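Local coordinates for cell division protein FtsZ 1 (Methanocaldococcus jannaschii, PDB 2VAP) that is a tubulin-like GTPase that binds GTP and is thought to polymerise into the contractile Z ring marking the site of cell division, at residues L222-L225 and I226-G230; V234-A237 and D238-V242; E293-T296 and L297-R301. All coordinates share one frame; numbering follows the deposited sequence.

Contact 1. Residues L222-L225 and I226-G230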
loop_
_atom_site.group_PDB
_atom_site.type_symbol
_atom_site.label_atom_id
_atom_site.label_comp_id
_atom_site.label_asym_id
_atom_site.label_seq_id
_atom_site.Cartn_x
_atom_site.Cartn_y
_atom_site.Cartn_z
ATOM N N LEU A 222 -2.510 1.713 -5.598
ATOM C CA LEU A 222 -2.728 3.004 -4.945
ATOM C C LEU A 222 -1.898 4.122 -5.575
ATOM O O LEU A 222 -2.408 5.221 -5.801
ATOM C CB LEU A 222 -2.456 2.917 -3.438
ATOM C CG LEU A 222 -3.590 2.380 -2.561
ATOM C CD1 LEU A 222 -3.060 1.976 -1.194
ATOM C CD2 LEU A 222 -4.717 3.399 -2.422
ATOM N N VAL A 223 -0.628 3.833 -5.854
ATOM C CA VAL A 223 0.273 4.798 -6.487
ATOM C C VAL A 223 -0.230 5.187 -7.879
ATOM O O VAL A 223 -0.368 6.373 -8.187
ATOM C CB VAL A 223 1.729 4.255 -6.588
ATOM C CG1 VAL A 223 2.594 5.154 -7.472
ATOM C CG2 VAL A 223 2.351 4.124 -5.208
ATOM N N GLU A 224 -0.519 4.182 -8.701
ATOM C CA GLU A 224 -0.872 4.408 -10.105
ATOM C C GLU A 224 -2.288 4.955 -10.305
ATOM O O GLU A 224 -2.614 5.475 -11.377
ATOM C CB GLU A 224 -0.606 3.152 -10.944
ATOM C CG GLU A 224 0.888 2.821 -11.044
ATOM C CD GLU A 224 1.216 1.706 -12.022
ATOM O OE1 GLU A 224 0.319 0.911 -12.375
ATOM O OE2 GLU A 224 2.394 1.620 -12.432
ATOM N N LEU A 225 -3.115 4.859 -9.265
ATOM C CA LEU A 225 -4.394 5.564 -9.230
ATOM C C LEU A 225 -4.158 7.065 -9.435
ATOM O O LEU A 225 -4.954 7.745 -10.085
ATOM C CB LEU A 225 -5.112 5.302 -7.900
ATOM C CG LEU A 225 -6.497 5.907 -7.658
ATOM C CD1 LEU A 225 -7.548 5.271 -8.558
ATOM C CD2 LEU A 225 -6.886 5.749 -6.199
ATOM N N ILE A 226 -3.046 7.557 -8.889
ATOM C CA ILE A 226 -2.645 8.957 -9.014
ATOM C C ILE A 226 -1.766 9.203 -10.246
ATOM O O ILE A 226 -1.993 10.156 -10.994
ATOM C CB ILE A 226 -1.889 9.443 -7.742
ATOM C CG1 ILE A 226 -2.696 9.123 -6.477
ATOM C CG2 ILE A 226 -1.571 10.938 -7.830
ATOM C CD1 ILE A 226 -1.887 9.143 -5.191
ATOM N N THR A 227 -0.778 8.333 -10.460
ATOM C CA THR A 227 0.320 8.617 -11.397
ATOM C C THR A 227 0.125 8.138 -12.837
ATOM O O THR A 227 0.656 8.748 -13.767
ATOM C CB THR A 227 1.663 8.035 -10.895
ATOM O OG1 THR A 227 1.581 6.606 -10.844
ATOM C CG2 THR A 227 2.014 8.578 -9.516
ATOM N N LYS A 228 -0.610 7.044 -13.016
ATOM C CA LYS A 228 -0.727 6.407 -14.328
ATOM C C LYS A 228 -1.754 7.100 -15.219
ATOM O O LYS A 228 -2.758 7.627 -14.735
ATOM C CB LYS A 228 -1.069 4.920 -14.168
ATOM C CG LYS A 228 -0.973 4.094 -15.446
ATOM C CD LYS A 228 -1.168 2.615 -15.161
ATOM C CE LYS A 228 -1.113 1.795 -16.441
ATOM N NZ LYS A 228 -1.132 0.332 -16.161
ATOM N N ASP A 229 -1.481 7.101 -16.523
ATOM C CA ASP A 229 -2.443 7.561 -17.516
ATOM C C ASP A 229 -3.690 6.690 -17.423
ATOM O O ASP A 229 -3.592 5.464 -17.362
ATOM C CB ASP A 229 -1.847 7.462 -18.919
ATOM C CG ASP A 229 -2.754 8.044 -19.979
ATOM O OD1 ASP A 229 -3.450 7.264 -20.664
ATOM O OD2 ASP A 229 -2.782 9.282 -20.119
ATOM N N GLY A 230 -4.857 7.322 -17.395
ATOM C CA GLY A 230 -6.100 6.576 -17.246
ATOM C C GLY A 230 -7.272 7.119 -18.032
ATOM O O GLY A 230 -7.206 8.216 -18.598
HETATM O O HOH W 1 1.565 0.120 -14.950
HETATM O O HOH W 2 -4.839 7.424 -13.056
#
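Val223 O takes two backbone donors as the helix 204-227 runs out. Thr227 N reaches it at 3.0 Å in an ordinary i to i+4 helical bond, while Ile226 N comes from above the carbonyl plane, also at 3.0 Å and with a more bent N-H...O angle of 140°. One residue on, Lys228 N bonds to Glu224 O at 3.0 Å, although Lys228 itself is the first residue to leave helical backbone angles.

Among the side chains, Thr227 lies across Val223: its CG2 is 4.0 Å from Val223 CG1, and its OG1 sits close to Glu224 CA. With OG1 held between its own backbone N and carbonyl carbon (chi1 64°), the hydroxyl turns back over the preceding turn, and it hydrogen-bonds to Glu62 O.

The charged pair is Glu224 and Lys228, both with extended chains. Lys228 CB packs on Glu224 CB at 3.7 Å, and farther out Lys228 CD lies beside Glu224 OE1. The charges stop short of a salt bridge, with Glu224 OE1 and Lys228 NZ 4.1 Å apart; water 1 joins the two atoms instead. Each group has a second tie, Glu224 OE2 to Glu62 N and Lys228 NZ to Ile323 O. Water 2 lies between Leu225 O and Lys228 O, 2.7 Å from Lys228 O, and can bridge the two carbonyls where the helix ends.

Leu222, Val223 and Ile226 pack against strands of the parallel sheet, and Leu222 and Leu225 against strand 284-291. This is the C-terminal end of the long central helix that, in the FtsZ/tubulin fold, runs between the GTPase and C-terminal domains.

Contact 2. Residues V234-A237 and D238-V242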
loop_
_atom_site.group_PDB
_atom_site.type_symbol
_atom_site.label_atom_id
_atom_site.label_comp_id
_atom_site.label_asym_id
_atom_site.label_seq_id
_atom_site.Cartn_x
_atom_site.Cartn_y
_atom_site.Cartn_z
ATOM N N VAL A 234 -6.962 10.724 -11.256
ATOM C CA VAL A 234 -7.303 11.270 -9.948
ATOM C C VAL A 234 -6.358 12.405 -9.556
ATOM O O VAL A 234 -5.138 12.297 -9.703
ATOM C CB VAL A 234 -7.304 10.175 -8.852
ATOM C CG1 VAL A 234 -7.852 10.729 -7.552
ATOM C CG2 VAL A 234 -8.132 8.973 -9.291
ATOM N N ASP A 235 -6.950 13.495 -9.077
ATOM C CA ASP A 235 -6.220 14.642 -8.552
ATOM C C ASP A 235 -5.653 14.276 -7.185
ATOM O O ASP A 235 -6.366 13.724 -6.343
ATOM C CB ASP A 235 -7.179 15.835 -8.432
ATOM C CG ASP A 235 -6.475 17.149 -8.101
ATOM O OD1 ASP A 235 -7.119 18.207 -8.271
ATOM O OD2 ASP A 235 -5.302 17.142 -7.670
ATOM N N PHE A 236 -4.374 14.581 -6.969
ATOM C CA PHE A 236 -3.726 14.332 -5.678
ATOM C C PHE A 236 -4.480 14.992 -4.522
ATOM O O PHE A 236 -4.528 14.449 -3.416
ATOM C CB PHE A 236 -2.261 14.790 -5.698
ATOM C CG PHE A 236 -1.561 14.651 -4.371
ATOM C CD1 PHE A 236 -1.362 13.396 -3.797
ATOM C CD2 PHE A 236 -1.093 15.776 -3.698
ATOM C CE1 PHE A 236 -0.713 13.265 -2.570
ATOM C CE2 PHE A 236 -0.442 15.655 -2.471
ATOM C CZ PHE A 236 -0.252 14.398 -1.907
ATOM N N ALA A 237 -5.074 16.154 -4.793
ATOM C CA ALA A 237 -5.891 16.872 -3.814
ATOM C C ALA A 237 -7.066 16.029 -3.316
ATOM O O ALA A 237 -7.394 16.055 -2.128
ATOM C CB ALA A 237 -6.387 18.187 -4.401
ATOM N N ASP A 238 -7.687 15.281 -4.228
ATOM C CA ASP A 238 -8.813 14.408 -3.893
ATOM C C ASP A 238 -8.375 13.168 -3.112
ATOM O O ASP A 238 -9.090 12.709 -2.220
ATOM C CB ASP A 238 -9.580 14.006 -5.158
ATOM C CG ASP A 238 -10.320 15.176 -5.791
ATOM O OD1 ASP A 238 -10.693 16.124 -5.067
ATOM O OD2 ASP A 238 -10.532 15.146 -7.021
ATOM N N VAL A 239 -7.204 12.633 -3.455
ATOM C CA VAL A 239 -6.606 11.523 -2.708
ATOM C C VAL A 239 -6.261 11.982 -1.291
ATOM O O VAL A 239 -6.566 11.292 -0.315
ATOM C CB VAL A 239 -5.351 10.957 -3.422
ATOM C CG1 VAL A 239 -4.578 9.999 -2.516
ATOM C CG2 VAL A 239 -5.745 10.258 -4.708
ATOM N N LYS A 240 -5.648 13.161 -1.192
ATOM C CA LYS A 240 -5.276 13.752 0.092
ATOM C C LYS A 240 -6.496 13.977 0.989
ATOM O O LYS A 240 -6.425 13.764 2.197
ATOM C CB LYS A 240 -4.520 15.067 -0.128
ATOM C CG LYS A 240 -3.565 15.433 0.995
ATOM C CD LYS A 240 -2.801 16.709 0.681
ATOM C CE LYS A 240 -1.840 17.066 1.805
ATOM N NZ LYS A 240 -1.082 18.313 1.513
ATOM N N ALA A 241 -7.612 14.387 0.385
ATOM C CA ALA A 241 -8.862 14.631 1.112
ATOM C C ALA A 241 -9.387 13.386 1.834
ATOM O O ALA A 241 -9.949 13.487 2.925
ATOM C CB ALA A 241 -9.923 15.190 0.170
ATOM N N VAL A 242 -9.196 12.222 1.217
ATOM C CA VAL A 242 -9.624 10.946 1.796
ATOM C C VAL A 242 -8.554 10.354 2.717
ATOM O O VAL A 242 -8.873 9.802 3.775
ATOM C CB VAL A 242 -10.018 9.926 0.690
ATOM C CG1 VAL A 242 -10.200 8.520 1.260
ATOM C CG2 VAL A 242 -11.289 10.374 -0.011
HETATM O O HOH W 3 -9.705 13.559 -8.909
#
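Val234 CG1 meets Val239 CG2 at 3.6 Å, the two valines crossing at about a right angle, so the residue just before the N-cap packs onto the first turn. On another side of the turn Phe236 and Lys240 touch more loosely, the aliphatic CD of the lysine lying 4.1 Å from Phe236 CE2.

The polar contacts centre on Asp235, the N-cap of helix 236-243. Its OD2 accepts from Ala237 N at 3.1 Å, the amide approaching from above the carboxylate plane. Its carbonyl oxygen receives Val239 N in a nearly straight bond (159°) and Asp238 N in a weak one. Phe236 O and Ala237 O carry the pattern on with Lys240 N and Ala241 N.

With CG beside its own backbone N (chi1 -69°), Asp238 leans back toward the cap, and its OD2 rests 3.7 Å from Asp235 CB. Water 3 gives a hydrogen bond to Asp238 OD2 at 2.6 Å and accepts one from Asp235 N. A leucine in place of Asp238 would probably leave that water without its carboxylate acceptor and Asp235 N less firmly tied.

Around this turn, Val234 and Asp238 face Ile318 of strand 316-323, Val234 and Val239 lean on Leu225 and Ile226 of helix 204-227, and Phe236 packs against Ala38 and Asp123 in loops.

Contact 3. Residues E293-T296 and L297-R301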
loop_
_atom_site.group_PDB
_atom_site.type_symbol
_atom_site.label_atom_id
_atom_site.label_comp_id
_atom_site.label_asym_id
_atom_site.label_seq_id
_atom_site.Cartn_x
_atom_site.Cartn_y
_atom_site.Cartn_z
ATOM N N GLU A 293 -7.822 -2.878 -23.003
ATOM C CA GLU A 293 -8.034 -1.710 -23.859
ATOM C C GLU A 293 -9.514 -1.404 -24.111
ATOM O O GLU A 293 -9.871 -0.271 -24.442
ATOM C CB GLU A 293 -7.296 -1.879 -25.192
ATOM C CG GLU A 293 -5.771 -1.766 -25.102
ATOM C CD GLU A 293 -5.093 -3.024 -24.574
ATOM O OE1 GLU A 293 -3.930 -2.924 -24.129
ATOM O OE2 GLU A 293 -5.713 -4.110 -24.600
ATOM N N ASP A 294 -10.367 -2.415 -23.939
ATOM C CA ASP A 294 -11.804 -2.277 -24.181
ATOM C C ASP A 294 -12.615 -1.909 -22.929
ATOM O O ASP A 294 -13.848 -1.981 -22.941
ATOM C CB ASP A 294 -12.366 -3.544 -24.850
ATOM C CG ASP A 294 -12.247 -4.789 -23.974
ATOM O OD1 ASP A 294 -11.639 -4.725 -22.883
ATOM O OD2 ASP A 294 -12.770 -5.845 -24.388
ATOM N N LEU A 295 -11.922 -1.515 -21.861
ATOM C CA LEU A 295 -12.577 -1.035 -20.642
ATOM C C LEU A 295 -13.370 0.236 -20.934
ATOM O O LEU A 295 -12.874 1.148 -21.599
ATOM C CB LEU A 295 -11.545 -0.779 -19.532
ATOM C CG LEU A 295 -12.027 -0.253 -18.173
ATOM C CD1 LEU A 295 -12.766 -1.327 -17.380
ATOM C CD2 LEU A 295 -10.857 0.293 -17.367
ATOM N N THR A 296 -14.606 0.284 -20.443
ATOM C CA THR A 296 -15.478 1.436 -20.665
ATOM C C THR A 296 -15.733 2.212 -19.376
ATOM O O THR A 296 -15.606 1.667 -18.275
ATOM C CB THR A 296 -16.840 1.022 -21.275
ATOM O OG1 THR A 296 -17.567 0.220 -20.334
ATOM C CG2 THR A 296 -16.646 0.246 -22.573
ATOM N N LEU A 297 -16.098 3.484 -19.530
ATOM C CA LEU A 297 -16.511 4.325 -18.409
ATOM C C LEU A 297 -17.751 3.749 -17.721
ATOM O O LEU A 297 -17.886 3.836 -16.500
ATOM C CB LEU A 297 -16.779 5.759 -18.884
ATOM C CG LEU A 297 -17.236 6.814 -17.868
ATOM C CD1 LEU A 297 -16.137 7.143 -16.868
ATOM C CD2 LEU A 297 -17.704 8.074 -18.576
ATOM N N GLU A 298 -18.642 3.155 -18.517
ATOM C CA GLU A 298 -19.861 2.519 -18.008
ATOM C C GLU A 298 -19.544 1.382 -17.036
ATOM O O GLU A 298 -20.209 1.237 -16.007
ATOM C CB GLU A 298 -20.729 2.002 -19.163
ATOM C CG GLU A 298 -21.454 3.092 -19.959
ATOM C CD GLU A 298 -20.550 3.848 -20.925
ATOM O OE1 GLU A 298 -19.527 3.283 -21.370
ATOM O OE2 GLU A 298 -20.867 5.013 -21.243
ATOM N N GLU A 299 -18.526 0.589 -17.368
ATOM C CA GLU A 299 -18.049 -0.488 -16.500
ATOM C C GLU A 299 -17.500 0.059 -15.185
ATOM O O GLU A 299 -17.832 -0.447 -14.109
ATOM C CB GLU A 299 -16.978 -1.323 -17.207
ATOM C CG GLU A 299 -17.529 -2.316 -18.219
ATOM C CD GLU A 299 -16.444 -3.160 -18.859
ATOM O OE1 GLU A 299 -16.501 -4.397 -18.718
ATOM O OE2 GLU A 299 -15.534 -2.590 -19.498
ATOM N N ALA A 300 -16.670 1.097 -15.282
ATOM C CA ALA A 300 -16.094 1.755 -14.110
ATOM C C ALA A 300 -17.177 2.360 -13.216
ATOM O O ALA A 300 -17.132 2.208 -11.995
ATOM C CB ALA A 300 -15.089 2.818 -14.534
ATOM N N ARG A 301 -18.150 3.029 -13.835
ATOM C CA ARG A 301 -19.284 3.617 -13.116
ATOM C C ARG A 301 -20.108 2.569 -12.370
ATOM O O ARG A 301 -20.578 2.823 -11.260
ATOM C CB ARG A 301 -20.180 4.407 -14.074
ATOM C CG ARG A 301 -19.632 5.778 -14.454
ATOM C CD ARG A 301 -20.487 6.446 -15.525
ATOM N NE ARG A 301 -21.818 6.802 -15.035
ATOM C CZ ARG A 301 -22.768 7.377 -15.771
ATOM N NH1 ARG A 301 -22.549 7.673 -17.046
ATOM N NH2 ARG A 301 -23.944 7.657 -15.227
#
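A capping box opens helix 297-310: Thr296 at the N-cap and Glu299 three residues on exchange hydrogen bonds, each side chain taking the backbone amide of the other. Thr296 OG1 accepts from Glu299 N at 3.1 Å, with an N-H...O angle of 154°. In return, Glu299 OE2 takes Thr296 N at 3.2 Å on its anti lone pair, the one pointing away from the other carboxylate oxygen.

Each side chain is shaped for its half of the exchange. In Thr296, chi1 of 65° places CG2 opposite the carbonyl carbon and swings OG1 over the first turn, within reach of Glu299 N. Glu299 begins with CG beside its own N and then runs out extended, crossing the threonine at about a right angle; its CG passes 3.3 Å from Thr296 OG1 on the way to the amide. Between them, the two bonds occupy one amide of the first turn and the amide of the N-cap residue itself. The ordinary helix bonding starts alongside, with Ala300 N giving to Thr296 O at 3.2 Å in a fairly straight bond.

Leu295, just ahead of the cap, adds van der Waals contact: its CD1 lies 3.7 Å from Glu299 OE2, and its CA is also close to that oxygen, so the carboxylate is flanked by carbon as well as by the amide.

The other carboxylate oxygen, Glu299 OE1, forms a salt bridge with Arg261, which also pairs with Asp294; the shared arginine probably eases any repulsion between the two acids. The cap follows strand 284-291, and its helix lies against strand 316-323, where Leu297 and Ala300 touch Trp319 and Ala300 also meets Ala321. Leu295 touches Leu231, and Leu297 also reaches Ile232, both in the loop after helix 204-227.

In the fold
Contacts 1 and 2 form one packed unit: the chain leaves helix 204-227 at contact 1 and enters helix 236-243 at contact 2, their centres 12 Å apart. They touch directly, Ile226 CG1 lying 3.7 Å from Val239 CG2 and Leu225 O 3.5 Å from Val234 CG2. Contact 3 stands apart in the C-terminal domain, its centre 16 Å from that of contact 1 and 22 Å from that of contact 2, with no direct touch. Strand 316-323 is common ground, since side chains of contacts 2 and 3 both pack on it and Lys228 of contact 1 bonds to its Ile323. All three lie away from the GDP pocket.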